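Local coordinates for protein thermotoga maritima TmcAL (Thermotoga maritima, PDB 5Y0T) that belongs to the HIGH nucleotidyl transferase family of the HUP clan and holds adenosine-5'-rp-alpha-thio-triphosphate in a pocket of its Rossmann-like domain, at residues 144-148 with 161-165; 50-54 with 412-416; 1-6 with 95-100; 15-19 with 206-210; 256-261 with 314-318. One frame throughout, in Å; residues are numbered along the deposited sequence.

Contact 1. Residues 144-148 with 161-165; sequences KYALM and VLKLE
K144 and E165 join in a salt bridge, NZ to OE2 at 2.9 Å, across the outer side of this contact. The ammonium group does not lie in the plane of the carboxylate but comes from above it, 44° out. Lysine suits the place because its long chain spans the distance from the helix: CG stands trans to the backbone N (chi1 -176°), and a bend at chi3 turns NZ towards the acid. The methylene CD also lies against E165 CG, so the pair is partly apolar.

Below this bridge the contact is hydrocarbon. V161 points its branched side chain at the helix, with CG1 against L147 CB at 3.8 Å and CB against M148 CG at 3.7 Å. The extended M148 side chain runs on past the valine until its methyl CE presses on L162 CD2 at 3.5 Å, a tight fit, the two side chains crossing at about a right angle. Deeper in, L147 CD1 meets L164 CD1 at 3.8 Å. L147 and L164 both also pack on V114 of helix 108-120, and L147 reaches Y125 of helix 123-134. Thus the 3-10 turn in the connection from helix 139-153 to helix 167-182 packs back on the helix it follows, in an all-helical part of the chain, with aliphatic packing inside and the K144-E165 bridge towards solvent.

Contact 2. Residues 50-54 with 412-416; sequences IDKFA and RDFSI
A buried contact, part ionic and part aromatic, joins the start of helix 52-61 to the short helix 412-415 near the end of the chain, with F53 between two salt bridges. On one flank D51 OD2 takes R412 NH2 at 2.7 Å through its syn lone pair, while R412 NE adds a weak bond to the same oxygen at 3.0 Å. The carboxylate and guanidinium planes are 27° apart. Aspartate fits here twice over, being also the N-cap of its helix: OD1 accepts from A54 N at 3.0 Å, nearly straight at 170°. On the other flank the extended K52 reaches D413, NZ to OD2 at 2.8 Å, again on the syn side.

Between them the F53 ring is covered on both faces. I416 CB stands 3.9 Å from the ring centroid, almost on the ring normal, in a CH-pi contact, and K52 CG lies over the opposite face. The I416 branch CG2, trans to its own backbone N, comes up to F53 CD1 at 3.6 Å. R412 CB packs on F53 CE2 as the two side chains run past each other in opposite directions.

Both charges at the K52 end are shared: D413 OD2 also binds R338 of strand 337-343, and K52 NZ also binds E69 and T395. The contact is therefore wedged between the central sheet and helix 381-399, with Y398 beside D51 and V392 beside D413.

Contact 3. Residues 1-6 with 95-100; sequences MKVLGV and VVTDVV
V3 and T97 pair through both backbone and side chain where two parallel strands of the central sheet begin. V3 N donates to T97 OG1 at 3.0 Å. The hydroxyl has its chi1 at 60°, between backbone N and carbonyl carbon, which turns OG1 to V3, and it passes its own hydrogen to D98 OD1 at 2.8 Å. V3 O takes two donors: T97 N at 2.9 Å, in the carbonyl plane on a lone pair, and D98 N at 3.2 Å, tilted 29° from that plane. Further along, G5 N meets D98 O at 2.7 Å nearly end-on to the carbonyl.

At the chain start a water bridges V95 O, at 2.6 Å, to M1 O, the latter bond weak.

Aliphatic residues fit a buried strand packed under helix 15-28, where L4 CD1 touches V100 CG2 at 3.6 Å. Having no side chain, G5 lets V96 CG1 and V99 CG2 lie close over its backbone. The buried backbone groups named here are thus matched across the strands, whereas the D98 carboxylate depends also on R187 at OD1 and H189 at OD2, the shared hydroxyl probably helping to fix its orientation for them.

Contact 4. Residues 15-19 with 206-210; sequences NGHLY and RFSSA. With TAT (adenosine-5'-rp-alpha-thio-triphosphate), chain E.
The HIGH-type motif that opens helix 15-28 (HNGH, residues 14-17) meets the loop 206-210 beside the nucleotide pocket, with F207 packed on G16 and Y19. F207 CD2 reaches G16 CA at 3.6 Å, the glycine lying at the ring edge. With no side chain, G16 lets the adenine amino group N6 lie against it; its O is 3.5 Å from adenine C5. F207 points its own edge at the face of Y19 in a T-shaped pair, the centroids 5.4 Å apart and the planes at 70°. Y19 in turn sets the edge of its ring, through CD2, against adenine C2.

H17 NE2 gives a bond to O3A of the bound adenosine-5'-rp-alpha-thio-triphosphate at 3.2 Å, the oxygen lying in the ring plane, while ND1 is tied to H14 N. H14 also bonds the ligand, consistent with the phosphate-binding role of histidines in HIGH motifs. From the loop side, A210 N donates to O1A of the ligand at 2.9 Å, nearly straight at 170°; S209, before it, caps the following helix through its OG.

N15 ND2 makes a weak bond to R206 O. A water links S208 O, at 2.8 Å, to G16 N weakly.

Contact 5. Residues 256-261 with 314-318; sequences FLLSFF and ALFSV
V318 is met by F256, L257 and F260 where helices 254-261 and 307-318 cross at 59°, their local axes 10.5 Å apart.

The aromatic contacts differ in how they present the ring. F260 offers its face: V318 CG2 sits over the ring centre, 4.0 Å from the centroid and 8° from the normal, a CH-pi contact. F256 offers an edge instead, its CE1 at 3.5 Å from that same CG2, so one methyl is pinched between a rim and a face. The torsion of V318 (chi1 79°) puts CG1 between its backbone N and carbonyl carbon and directs CG2 to the two rings. F261 likewise uses its rim, CZ reaching A314 CB at 3.6 Å. Small alanine suits this spot, since a ring slides in close to the helix backbone, and S317 CB lies beside F261 CE1 at 3.8 Å.

Aliphatic contact comes from L257, whose CD2 packs on V318 CB at 3.8 Å, crossing it at about a right angle.

No hydrogen bond spans the contact; S317 OG and S259 OG bond within their own helices, to L313 O and D255 O.

F256 stacks on F256 of the second subunit, and F260 touches F260 of that subunit; this phenylalanine cluster thus continues into the dimer interface. Buried phenylalanine, leucine and valine without a crossing polar bond imply that cohesion here is essentially hydrophobic.

Overall arrangement
Contacts 2, 3 and 4 lie near the bound nucleotide, contacts 1 and 5 farther out. Contact 4 lines the pocket, and contact 3 lies close by, its V6 side chain about 6 Å from the ligand; strand 3-8 leads straight into helix 15-28, and nearest atoms of these two contacts are about 8 Å apart. In contact 2 the K52 side chain is about 12 Å from the nucleotide, and nearest atoms are about 10 Å from contact 4. Contacts 2, 3 and 4 interlock along the sequence, their segments alternating. Contact 1 lies inside the loop closed by contact 4, about 14 Å from the ligand at L164. Contact 5, nested within contact 2, is 38 Å from contact 3 between centres and faces the second subunit.

Contact 1. Residues 144-148 with 161-165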
# COMPACT_ATOMS: atom_id res chain seq x y z
N LYS A 144 -13.45 -12.15 -32.41
CA LYS A 144 -13.58 -13.52 -32.92
C LYS A 144 -14.77 -13.65 -33.86
O LYS A 144 -14.64 -14.14 -34.99
CB LYS A 144 -13.71 -14.51 -31.75
CG LYS A 144 -13.76 -15.98 -32.19
CD LYS A 144 -13.74 -16.94 -31.00
CE LYS A 144 -14.96 -16.76 -30.10
NZ LYS A 144 -15.01 -17.79 -29.02
N TYR A 145 -15.94 -13.21 -33.40
CA TYR A 145 -17.17 -13.29 -34.18
C TYR A 145 -17.06 -12.44 -35.44
O TYR A 145 -17.53 -12.83 -36.51
CB TYR A 145 -18.37 -12.84 -33.34
CG TYR A 145 -18.57 -13.66 -32.09
CD1 TYR A 145 -18.28 -15.02 -32.07
CD2 TYR A 145 -19.04 -13.08 -30.93
CE1 TYR A 145 -18.45 -15.77 -30.92
CE2 TYR A 145 -19.22 -13.82 -29.78
CZ TYR A 145 -18.93 -15.17 -29.78
OH TYR A 145 -19.11 -15.90 -28.64
N ALA A 146 -16.41 -11.28 -35.32
CA ALA A 146 -16.26 -10.38 -36.45
C ALA A 146 -15.36 -11.00 -37.52
O ALA A 146 -15.64 -10.90 -38.72
CB ALA A 146 -15.70 -9.05 -36.00
N LEU A 147 -14.30 -11.66 -37.08
CA LEU A 147 -13.39 -12.35 -37.99
C LEU A 147 -14.10 -13.49 -38.69
O LEU A 147 -13.95 -13.69 -39.90
CB LEU A 147 -12.15 -12.86 -37.25
CG LEU A 147 -11.15 -11.78 -36.84
CD1 LEU A 147 -10.11 -12.34 -35.89
CD2 LEU A 147 -10.47 -11.18 -38.06
N MET A 148 -14.90 -14.24 -37.93
CA MET A 148 -15.68 -15.33 -38.49
C MET A 148 -16.61 -14.83 -39.58
O MET A 148 -16.73 -15.43 -40.65
CB MET A 148 -16.50 -16.04 -37.41
CG MET A 148 -15.66 -16.85 -36.44
SD MET A 148 -16.64 -17.57 -35.12
CE MET A 148 -15.35 -18.39 -34.20
N VAL A 161 -11.27 -19.87 -37.74
CA VAL A 161 -11.08 -18.79 -36.78
C VAL A 161 -11.15 -19.30 -35.33
O VAL A 161 -10.58 -18.69 -34.42
CB VAL A 161 -12.12 -17.66 -37.01
CG1 VAL A 161 -11.85 -16.45 -36.10
CG2 VAL A 161 -12.11 -17.22 -38.47
N LEU A 162 -11.82 -20.43 -35.13
CA LEU A 162 -11.90 -21.05 -33.80
C LEU A 162 -10.51 -21.35 -33.20
O LEU A 162 -10.39 -21.52 -31.99
CB LEU A 162 -12.73 -22.33 -33.85
CG LEU A 162 -14.23 -22.13 -34.08
CD1 LEU A 162 -14.90 -23.45 -34.46
CD2 LEU A 162 -14.87 -21.55 -32.84
N LYS A 163 -9.48 -21.40 -34.04
CA LYS A 163 -8.12 -21.61 -33.55
C LYS A 163 -7.70 -20.49 -32.59
O LYS A 163 -6.82 -20.67 -31.74
CB LYS A 163 -7.13 -21.68 -34.71
CG LYS A 163 -7.23 -22.95 -35.58
CD LYS A 163 -6.33 -22.81 -36.80
CE LYS A 163 -6.66 -23.84 -37.86
NZ LYS A 163 -5.90 -23.54 -39.11
N LEU A 164 -8.37 -19.35 -32.70
CA LEU A 164 -8.02 -18.18 -31.90
C LEU A 164 -8.64 -18.26 -30.51
O LEU A 164 -8.59 -17.30 -29.75
CB LEU A 164 -8.44 -16.90 -32.62
CG LEU A 164 -7.67 -16.64 -33.93
CD1 LEU A 164 -8.20 -15.42 -34.66
CD2 LEU A 164 -6.17 -16.50 -33.66
N GLU A 165 -9.28 -19.38 -30.18
CA GLU A 165 -9.71 -19.58 -28.80
C GLU A 165 -8.55 -20.09 -27.95
O GLU A 165 -8.66 -20.19 -26.73
CB GLU A 165 -10.89 -20.55 -28.74
CG GLU A 165 -12.09 -20.09 -29.54
CD GLU A 165 -13.32 -20.94 -29.31
OE1 GLU A 165 -13.22 -22.03 -28.70
OE2 GLU A 165 -14.41 -20.50 -29.73

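Contact 2. Residues 50-54 with 412-416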
# COMPACT_ATOMS: atom_id res chain seq x y z
N ILE A 50 10.52 -17.73 -8.86
CA ILE A 50 11.85 -17.24 -8.45
C ILE A 50 12.16 -16.02 -9.29
O ILE A 50 11.50 -15.81 -10.31
CB ILE A 50 12.97 -18.28 -8.61
CG1 ILE A 50 12.99 -18.83 -10.05
CG2 ILE A 50 12.83 -19.43 -7.61
CD1 ILE A 50 14.11 -19.88 -10.26
N ASP A 51 13.15 -15.21 -8.92
CA ASP A 51 13.21 -13.88 -9.53
C ASP A 51 13.90 -13.89 -10.89
O ASP A 51 14.36 -14.93 -11.37
CB ASP A 51 13.85 -12.84 -8.58
CG ASP A 51 15.35 -12.99 -8.40
OD1 ASP A 51 16.03 -13.76 -9.13
OD2 ASP A 51 15.87 -12.30 -7.49
N LYS A 52 13.93 -12.73 -11.53
CA LYS A 52 14.36 -12.65 -12.93
C LYS A 52 15.86 -12.89 -13.08
O LYS A 52 16.32 -13.34 -14.13
CB LYS A 52 13.98 -11.28 -13.52
CG LYS A 52 14.73 -10.12 -12.86
CD LYS A 52 14.08 -8.77 -13.18
CE LYS A 52 14.83 -7.63 -12.47
NZ LYS A 52 14.21 -6.29 -12.78
N PHE A 53 16.62 -12.62 -12.02
CA PHE A 53 18.07 -12.85 -12.10
C PHE A 53 18.37 -14.36 -12.12
O PHE A 53 19.21 -14.84 -12.88
CB PHE A 53 18.77 -12.16 -10.92
CG PHE A 53 18.51 -10.67 -10.87
CD1 PHE A 53 19.01 -9.84 -11.85
CD2 PHE A 53 17.75 -10.12 -9.86
CE1 PHE A 53 18.76 -8.47 -11.82
CE2 PHE A 53 17.50 -8.76 -9.82
CZ PHE A 53 18.01 -7.94 -10.80
N ALA A 54 17.64 -15.10 -11.30
CA ALA A 54 17.75 -16.56 -11.32
C ALA A 54 17.24 -17.13 -12.65
O ALA A 54 17.87 -18.01 -13.26
CB ALA A 54 16.98 -17.16 -10.15
N ARG A 412 17.80 -4.87 -5.65
CA ARG A 412 18.48 -5.89 -6.46
C ARG A 412 18.74 -5.45 -7.89
O ARG A 412 19.70 -5.91 -8.50
CB ARG A 412 17.69 -7.21 -6.41
CG ARG A 412 17.90 -7.90 -5.06
CD ARG A 412 16.99 -9.10 -4.86
NE ARG A 412 17.25 -10.22 -5.79
CZ ARG A 412 18.23 -11.10 -5.64
NH1 ARG A 412 19.11 -10.97 -4.65
NH2 ARG A 412 18.37 -12.10 -6.51
N ASP A 413 17.94 -4.54 -8.44
CA ASP A 413 18.30 -4.03 -9.76
C ASP A 413 19.65 -3.32 -9.77
O ASP A 413 20.33 -3.27 -10.79
CB ASP A 413 17.25 -3.09 -10.29
CG ASP A 413 16.05 -3.82 -10.77
OD1 ASP A 413 15.00 -3.65 -10.14
OD2 ASP A 413 16.18 -4.60 -11.74
N PHE A 414 19.99 -2.66 -8.68
CA PHE A 414 21.30 -2.03 -8.60
C PHE A 414 22.41 -2.93 -8.07
O PHE A 414 23.56 -2.77 -8.46
CB PHE A 414 21.18 -0.73 -7.80
CG PHE A 414 20.22 0.23 -8.44
CD1 PHE A 414 20.63 1.02 -9.52
CD2 PHE A 414 18.89 0.29 -8.04
CE1 PHE A 414 19.74 1.88 -10.15
CE2 PHE A 414 17.99 1.16 -8.67
CZ PHE A 414 18.41 1.96 -9.71
N SER A 415 22.07 -3.86 -7.19
CA SER A 415 23.11 -4.67 -6.56
C SER A 415 23.53 -5.87 -7.42
O SER A 415 24.66 -6.33 -7.32
CB SER A 415 22.65 -5.13 -5.16
OG SER A 415 21.63 -6.10 -5.25
N ILE A 416 22.62 -6.37 -8.26
CA ILE A 416 22.90 -7.54 -9.09
C ILE A 416 23.19 -7.10 -10.52
O ILE A 416 22.30 -6.60 -11.20
CB ILE A 416 21.71 -8.53 -9.15
CG1 ILE A 416 21.18 -8.90 -7.75
CG2 ILE A 416 22.06 -9.78 -10.01
CD1 ILE A 416 22.18 -9.53 -6.81

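Contact 3. Residues 1-6 with 95-100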
# COMPACT_ATOMS: atom_id res chain seq x y z
N MET A 1 23.42 -12.25 -41.49
CA MET A 1 23.35 -13.37 -40.56
C MET A 1 22.02 -13.43 -39.83
O MET A 1 21.28 -12.45 -39.79
CB MET A 1 24.46 -13.26 -39.53
CG MET A 1 24.30 -12.05 -38.67
SD MET A 1 24.87 -12.36 -36.99
CE MET A 1 24.67 -10.73 -36.38
N LYS A 2 21.73 -14.57 -39.21
CA LYS A 2 20.45 -14.77 -38.55
C LYS A 2 20.53 -14.71 -37.02
O LYS A 2 21.43 -15.31 -36.41
CB LYS A 2 19.85 -16.11 -38.97
CG LYS A 2 19.38 -16.16 -40.42
CD LYS A 2 18.61 -17.45 -40.70
CE LYS A 2 18.13 -17.53 -42.13
NZ LYS A 2 17.28 -18.74 -42.36
N VAL A 3 19.57 -14.01 -36.42
CA VAL A 3 19.45 -13.94 -34.97
C VAL A 3 18.03 -14.29 -34.54
O VAL A 3 17.07 -13.63 -34.94
CB VAL A 3 19.80 -12.54 -34.42
CG1 VAL A 3 19.57 -12.49 -32.91
CG2 VAL A 3 21.26 -12.20 -34.76
N LEU A 4 17.93 -15.33 -33.73
CA LEU A 4 16.65 -15.78 -33.21
C LEU A 4 16.22 -14.97 -31.99
O LEU A 4 17.00 -14.87 -31.04
CB LEU A 4 16.74 -17.25 -32.81
CG LEU A 4 15.55 -17.84 -32.07
CD1 LEU A 4 14.30 -17.80 -32.99
CD2 LEU A 4 15.88 -19.26 -31.61
N GLY A 5 15.04 -14.36 -32.03
CA GLY A 5 14.42 -13.81 -30.82
C GLY A 5 13.33 -14.75 -30.30
O GLY A 5 12.59 -15.35 -31.10
N VAL A 6 13.17 -14.80 -28.98
CA VAL A 6 12.07 -15.54 -28.37
C VAL A 6 11.49 -14.70 -27.24
O VAL A 6 12.21 -13.97 -26.54
CB VAL A 6 12.50 -16.95 -27.86
CG1 VAL A 6 12.97 -17.85 -29.04
CG2 VAL A 6 13.59 -16.87 -26.78
N VAL A 95 19.16 -6.33 -34.41
CA VAL A 95 19.76 -7.56 -34.94
C VAL A 95 18.86 -8.80 -35.13
O VAL A 95 19.25 -9.75 -35.82
CB VAL A 95 20.94 -8.00 -34.06
CG1 VAL A 95 22.00 -6.88 -33.99
CG2 VAL A 95 20.44 -8.34 -32.66
N VAL A 96 17.67 -8.79 -34.55
CA VAL A 96 16.84 -9.98 -34.55
C VAL A 96 16.20 -10.15 -35.92
O VAL A 96 15.67 -9.19 -36.45
CB VAL A 96 15.76 -9.92 -33.46
CG1 VAL A 96 14.67 -10.96 -33.72
CG2 VAL A 96 16.41 -10.13 -32.08
N THR A 97 16.41 -11.31 -36.56
CA THR A 97 15.82 -11.56 -37.88
C THR A 97 14.63 -12.53 -37.92
O THR A 97 13.83 -12.49 -38.87
CB THR A 97 16.88 -12.11 -38.85
OG1 THR A 97 17.40 -13.34 -38.32
CG2 THR A 97 18.02 -11.10 -39.01
N ASP A 98 14.49 -13.34 -36.87
CA ASP A 98 13.53 -14.42 -36.81
C ASP A 98 12.99 -14.56 -35.40
O ASP A 98 13.75 -14.55 -34.44
CB ASP A 98 14.14 -15.77 -37.21
CG ASP A 98 14.56 -15.83 -38.67
OD1 ASP A 98 15.70 -15.43 -38.98
OD2 ASP A 98 13.75 -16.31 -39.49
N VAL A 99 11.69 -14.74 -35.29
CA VAL A 99 11.07 -15.04 -34.01
C VAL A 99 10.24 -16.31 -34.13
O VAL A 99 9.49 -16.48 -35.10
CB VAL A 99 10.19 -13.87 -33.51
CG1 VAL A 99 9.29 -14.32 -32.35
CG2 VAL A 99 11.07 -12.69 -33.08
N VAL A 100 10.40 -17.21 -33.16
CA VAL A 100 9.69 -18.48 -33.12
C VAL A 100 8.84 -18.57 -31.86
O VAL A 100 9.36 -18.42 -30.75
CB VAL A 100 10.66 -19.68 -33.14
CG1 VAL A 100 9.89 -20.98 -33.10
CG2 VAL A 100 11.56 -19.62 -34.38
O HOH W 1 21.10 -9.73 -37.67

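Contact 4. Residues 15-19 with 206-210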
# COMPACT_ATOMS: atom_id res chain seq x y z
N ASN A 15 10.51 -28.45 -19.10
CA ASN A 15 10.85 -29.26 -20.26
C ASN A 15 10.20 -28.78 -21.56
O ASN A 15 10.79 -28.88 -22.63
CB ASN A 15 10.48 -30.72 -19.99
CG ASN A 15 11.36 -31.35 -18.93
OD1 ASN A 15 12.47 -30.86 -18.67
ND2 ASN A 15 10.89 -32.43 -18.32
N GLY A 16 8.98 -28.25 -21.45
CA GLY A 16 8.30 -27.69 -22.61
C GLY A 16 9.07 -26.51 -23.16
O GLY A 16 9.18 -26.32 -24.38
N HIS A 17 9.61 -25.70 -22.26
CA HIS A 17 10.40 -24.56 -22.67
C HIS A 17 11.69 -25.00 -23.36
O HIS A 17 12.14 -24.37 -24.31
CB HIS A 17 10.73 -23.69 -21.47
CG HIS A 17 9.53 -23.03 -20.87
ND1 HIS A 17 9.34 -22.94 -19.51
CD2 HIS A 17 8.47 -22.42 -21.45
CE1 HIS A 17 8.21 -22.30 -19.27
NE2 HIS A 17 7.66 -21.97 -20.43
N LEU A 18 12.30 -26.07 -22.87
CA LEU A 18 13.52 -26.57 -23.49
C LEU A 18 13.19 -27.07 -24.90
O LEU A 18 13.94 -26.86 -25.85
CB LEU A 18 14.14 -27.71 -22.66
CG LEU A 18 15.44 -28.28 -23.27
CD1 LEU A 18 16.46 -27.17 -23.52
CD2 LEU A 18 16.04 -29.38 -22.40
N TYR A 19 12.04 -27.72 -25.02
CA TYR A 19 11.55 -28.25 -26.28
C TYR A 19 11.38 -27.14 -27.32
O TYR A 19 11.85 -27.27 -28.44
CB TYR A 19 10.23 -28.96 -26.03
CG TYR A 19 9.67 -29.78 -27.17
CD1 TYR A 19 10.21 -31.01 -27.51
CD2 TYR A 19 8.55 -29.33 -27.87
CE1 TYR A 19 9.67 -31.77 -28.53
CE2 TYR A 19 7.99 -30.10 -28.89
CZ TYR A 19 8.56 -31.31 -29.22
OH TYR A 19 7.99 -32.06 -30.22
N ARG A 206 5.63 -35.86 -19.02
CA ARG A 206 6.92 -35.19 -19.09
C ARG A 206 6.76 -33.68 -19.25
O ARG A 206 7.58 -32.90 -18.76
CB ARG A 206 7.75 -35.76 -20.25
CG ARG A 206 9.13 -35.15 -20.37
CD ARG A 206 9.97 -35.83 -21.45
NE ARG A 206 11.35 -35.34 -21.43
CZ ARG A 206 11.80 -34.33 -22.16
NH1 ARG A 206 11.00 -33.69 -22.99
NH2 ARG A 206 13.07 -33.94 -22.05
N PHE A 207 5.71 -33.28 -19.96
CA PHE A 207 5.45 -31.86 -20.15
C PHE A 207 4.26 -31.42 -19.33
O PHE A 207 3.11 -31.60 -19.72
CB PHE A 207 5.19 -31.56 -21.62
CG PHE A 207 6.30 -31.98 -22.54
CD1 PHE A 207 6.33 -33.26 -23.08
CD2 PHE A 207 7.30 -31.10 -22.88
CE1 PHE A 207 7.35 -33.64 -23.94
CE2 PHE A 207 8.32 -31.48 -23.74
CZ PHE A 207 8.34 -32.74 -24.26
N SER A 208 4.54 -30.77 -18.22
CA SER A 208 3.49 -30.23 -17.40
C SER A 208 3.57 -28.74 -17.62
O SER A 208 4.66 -28.23 -17.91
CB SER A 208 3.67 -30.60 -15.92
OG SER A 208 3.42 -31.99 -15.73
N SER A 209 2.43 -28.07 -17.54
CA SER A 209 2.39 -26.62 -17.70
C SER A 209 3.12 -25.94 -16.55
O SER A 209 3.21 -26.49 -15.44
CB SER A 209 0.93 -26.15 -17.74
OG SER A 209 0.36 -26.25 -16.44
N ALA A 210 3.60 -24.73 -16.79
CA ALA A 210 4.24 -23.94 -15.76
C ALA A 210 3.33 -23.79 -14.53
O ALA A 210 3.79 -23.82 -13.39
CB ALA A 210 4.64 -22.55 -16.32
N1 TAT E . 5.77 -27.34 -26.24
C2 TAT E . 6.27 -26.46 -27.13
N3 TAT E . 6.50 -25.16 -26.85
C4 TAT E . 6.24 -24.68 -25.61
C5 TAT E . 5.72 -25.58 -24.58
C6 TAT E . 5.48 -26.98 -24.98
N6 TAT E . 4.99 -27.89 -24.09
N7 TAT E . 5.56 -24.84 -23.46
C8 TAT E . 5.97 -23.57 -23.74
N9 TAT E . 6.37 -23.48 -25.02
PA TAT E . 6.48 -19.04 -21.84
PB TAT E . 3.94 -20.48 -21.57
PG TAT E . 2.84 -22.65 -20.00
C1' TAT E . 6.86 -22.26 -25.70
O1A TAT E . 3.52 -23.93 -19.54
O1B TAT E . 2.84 -19.62 -21.02
S1G TAT E . 5.74 -17.45 -22.68
C2' TAT E . 5.79 -21.17 -25.63
O2' TAT E . 4.77 -21.36 -26.61
O2A TAT E . 7.61 -18.86 -20.84
O2B TAT E . 3.92 -20.85 -23.03
O2G TAT E . 2.38 -21.79 -18.83
C3' TAT E . 6.62 -19.92 -25.86
O3' TAT E . 6.82 -19.68 -27.26
O3A TAT E . 5.36 -19.91 -21.07
O3B TAT E . 4.06 -21.84 -20.69
O3G TAT E . 1.81 -22.79 -21.09
C4' TAT E . 7.95 -20.28 -25.21
O4' TAT E . 7.99 -21.70 -25.04
C5' TAT E . 8.12 -19.61 -23.84
O5' TAT E . 7.01 -20.00 -23.02
O HOH W 2 12.78 -30.98 -23.43
O HOH W 3 7.11 -29.26 -18.93

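Contact 5. Residues 256-261 with 314-318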
# COMPACT_ATOMS: atom_id res chain seq x y z
N PHE A 256 -1.20 -8.22 1.52
CA PHE A 256 -0.79 -6.87 1.13
C PHE A 256 -1.77 -6.27 0.14
O PHE A 256 -2.23 -5.14 0.33
CB PHE A 256 0.62 -6.81 0.51
CG PHE A 256 1.08 -5.39 0.30
CD1 PHE A 256 0.72 -4.69 -0.84
CD2 PHE A 256 1.79 -4.73 1.29
CE1 PHE A 256 1.10 -3.36 -1.00
CE2 PHE A 256 2.17 -3.40 1.13
CZ PHE A 256 1.82 -2.72 -0.01
N LEU A 257 -2.07 -7.00 -0.92
CA LEU A 257 -2.95 -6.50 -1.98
C LEU A 257 -4.31 -6.12 -1.41
O LEU A 257 -4.83 -5.03 -1.67
CB LEU A 257 -3.10 -7.56 -3.08
CG LEU A 257 -1.83 -7.82 -3.87
CD1 LEU A 257 -2.02 -8.96 -4.86
CD2 LEU A 257 -1.40 -6.55 -4.58
N LEU A 258 -4.86 -7.02 -0.61
CA LEU A 258 -6.19 -6.81 -0.07
C LEU A 258 -6.20 -5.60 0.87
O LEU A 258 -7.10 -4.76 0.80
CB LEU A 258 -6.70 -8.07 0.64
CG LEU A 258 -8.08 -7.94 1.31
CD1 LEU A 258 -9.12 -7.48 0.29
CD2 LEU A 258 -8.51 -9.26 1.94
N SER A 259 -5.18 -5.51 1.72
CA SER A 259 -5.08 -4.41 2.67
C SER A 259 -4.87 -3.08 1.93
O SER A 259 -5.45 -2.05 2.28
CB SER A 259 -3.93 -4.65 3.66
OG SER A 259 -4.19 -5.75 4.50
N PHE A 260 -4.05 -3.12 0.89
CA PHE A 260 -3.79 -1.94 0.08
C PHE A 260 -5.10 -1.42 -0.57
O PHE A 260 -5.37 -0.22 -0.57
CB PHE A 260 -2.70 -2.28 -0.96
CG PHE A 260 -2.34 -1.15 -1.88
CD1 PHE A 260 -3.06 -0.92 -3.04
CD2 PHE A 260 -1.25 -0.33 -1.60
CE1 PHE A 260 -2.73 0.13 -3.89
CE2 PHE A 260 -0.91 0.72 -2.46
CZ PHE A 260 -1.66 0.95 -3.60
N PHE A 261 -5.94 -2.33 -1.07
CA PHE A 261 -7.19 -1.90 -1.72
C PHE A 261 -8.16 -1.26 -0.72
O PHE A 261 -8.98 -0.44 -1.12
CB PHE A 261 -7.88 -3.07 -2.43
CG PHE A 261 -7.02 -3.73 -3.47
CD1 PHE A 261 -6.00 -3.02 -4.09
CD2 PHE A 261 -7.19 -5.07 -3.79
CE1 PHE A 261 -5.18 -3.62 -5.02
CE2 PHE A 261 -6.36 -5.68 -4.72
CZ PHE A 261 -5.35 -4.96 -5.34
N ALA A 314 -5.11 -6.04 -10.15
CA ALA A 314 -4.55 -5.89 -8.80
C ALA A 314 -3.09 -5.42 -8.84
O ALA A 314 -2.68 -4.60 -8.04
CB ALA A 314 -4.66 -7.19 -8.02
N LEU A 315 -2.30 -5.94 -9.79
CA LEU A 315 -0.91 -5.50 -9.92
C LEU A 315 -0.83 -4.07 -10.42
O LEU A 315 -0.06 -3.27 -9.91
CB LEU A 315 -0.12 -6.43 -10.86
CG LEU A 315 0.11 -7.86 -10.38
CD1 LEU A 315 1.07 -8.58 -11.33
CD2 LEU A 315 0.65 -7.86 -8.97
N PHE A 316 -1.66 -3.74 -11.41
CA PHE A 316 -1.72 -2.37 -11.91
C PHE A 316 -2.11 -1.40 -10.80
O PHE A 316 -1.59 -0.28 -10.72
CB PHE A 316 -2.72 -2.24 -13.06
CG PHE A 316 -2.29 -2.94 -14.32
CD1 PHE A 316 -0.95 -3.22 -14.55
CD2 PHE A 316 -3.23 -3.31 -15.27
CE1 PHE A 316 -0.56 -3.86 -15.72
CE2 PHE A 316 -2.85 -3.96 -16.44
CZ PHE A 316 -1.51 -4.24 -16.66
N SER A 317 -3.02 -1.83 -9.94
CA SER A 317 -3.43 -0.98 -8.83
C SER A 317 -2.32 -0.76 -7.81
O SER A 317 -2.03 0.36 -7.40
CB SER A 317 -4.67 -1.56 -8.13
OG SER A 317 -5.74 -1.67 -9.05
N VAL A 318 -1.68 -1.84 -7.38
CA VAL A 318 -0.67 -1.71 -6.33
C VAL A 318 0.55 -0.94 -6.84
O VAL A 318 1.21 -0.24 -6.07
CB VAL A 318 -0.27 -3.08 -5.77
CG1 VAL A 318 0.72 -3.79 -6.70
CG2 VAL A 318 0.32 -2.94 -4.39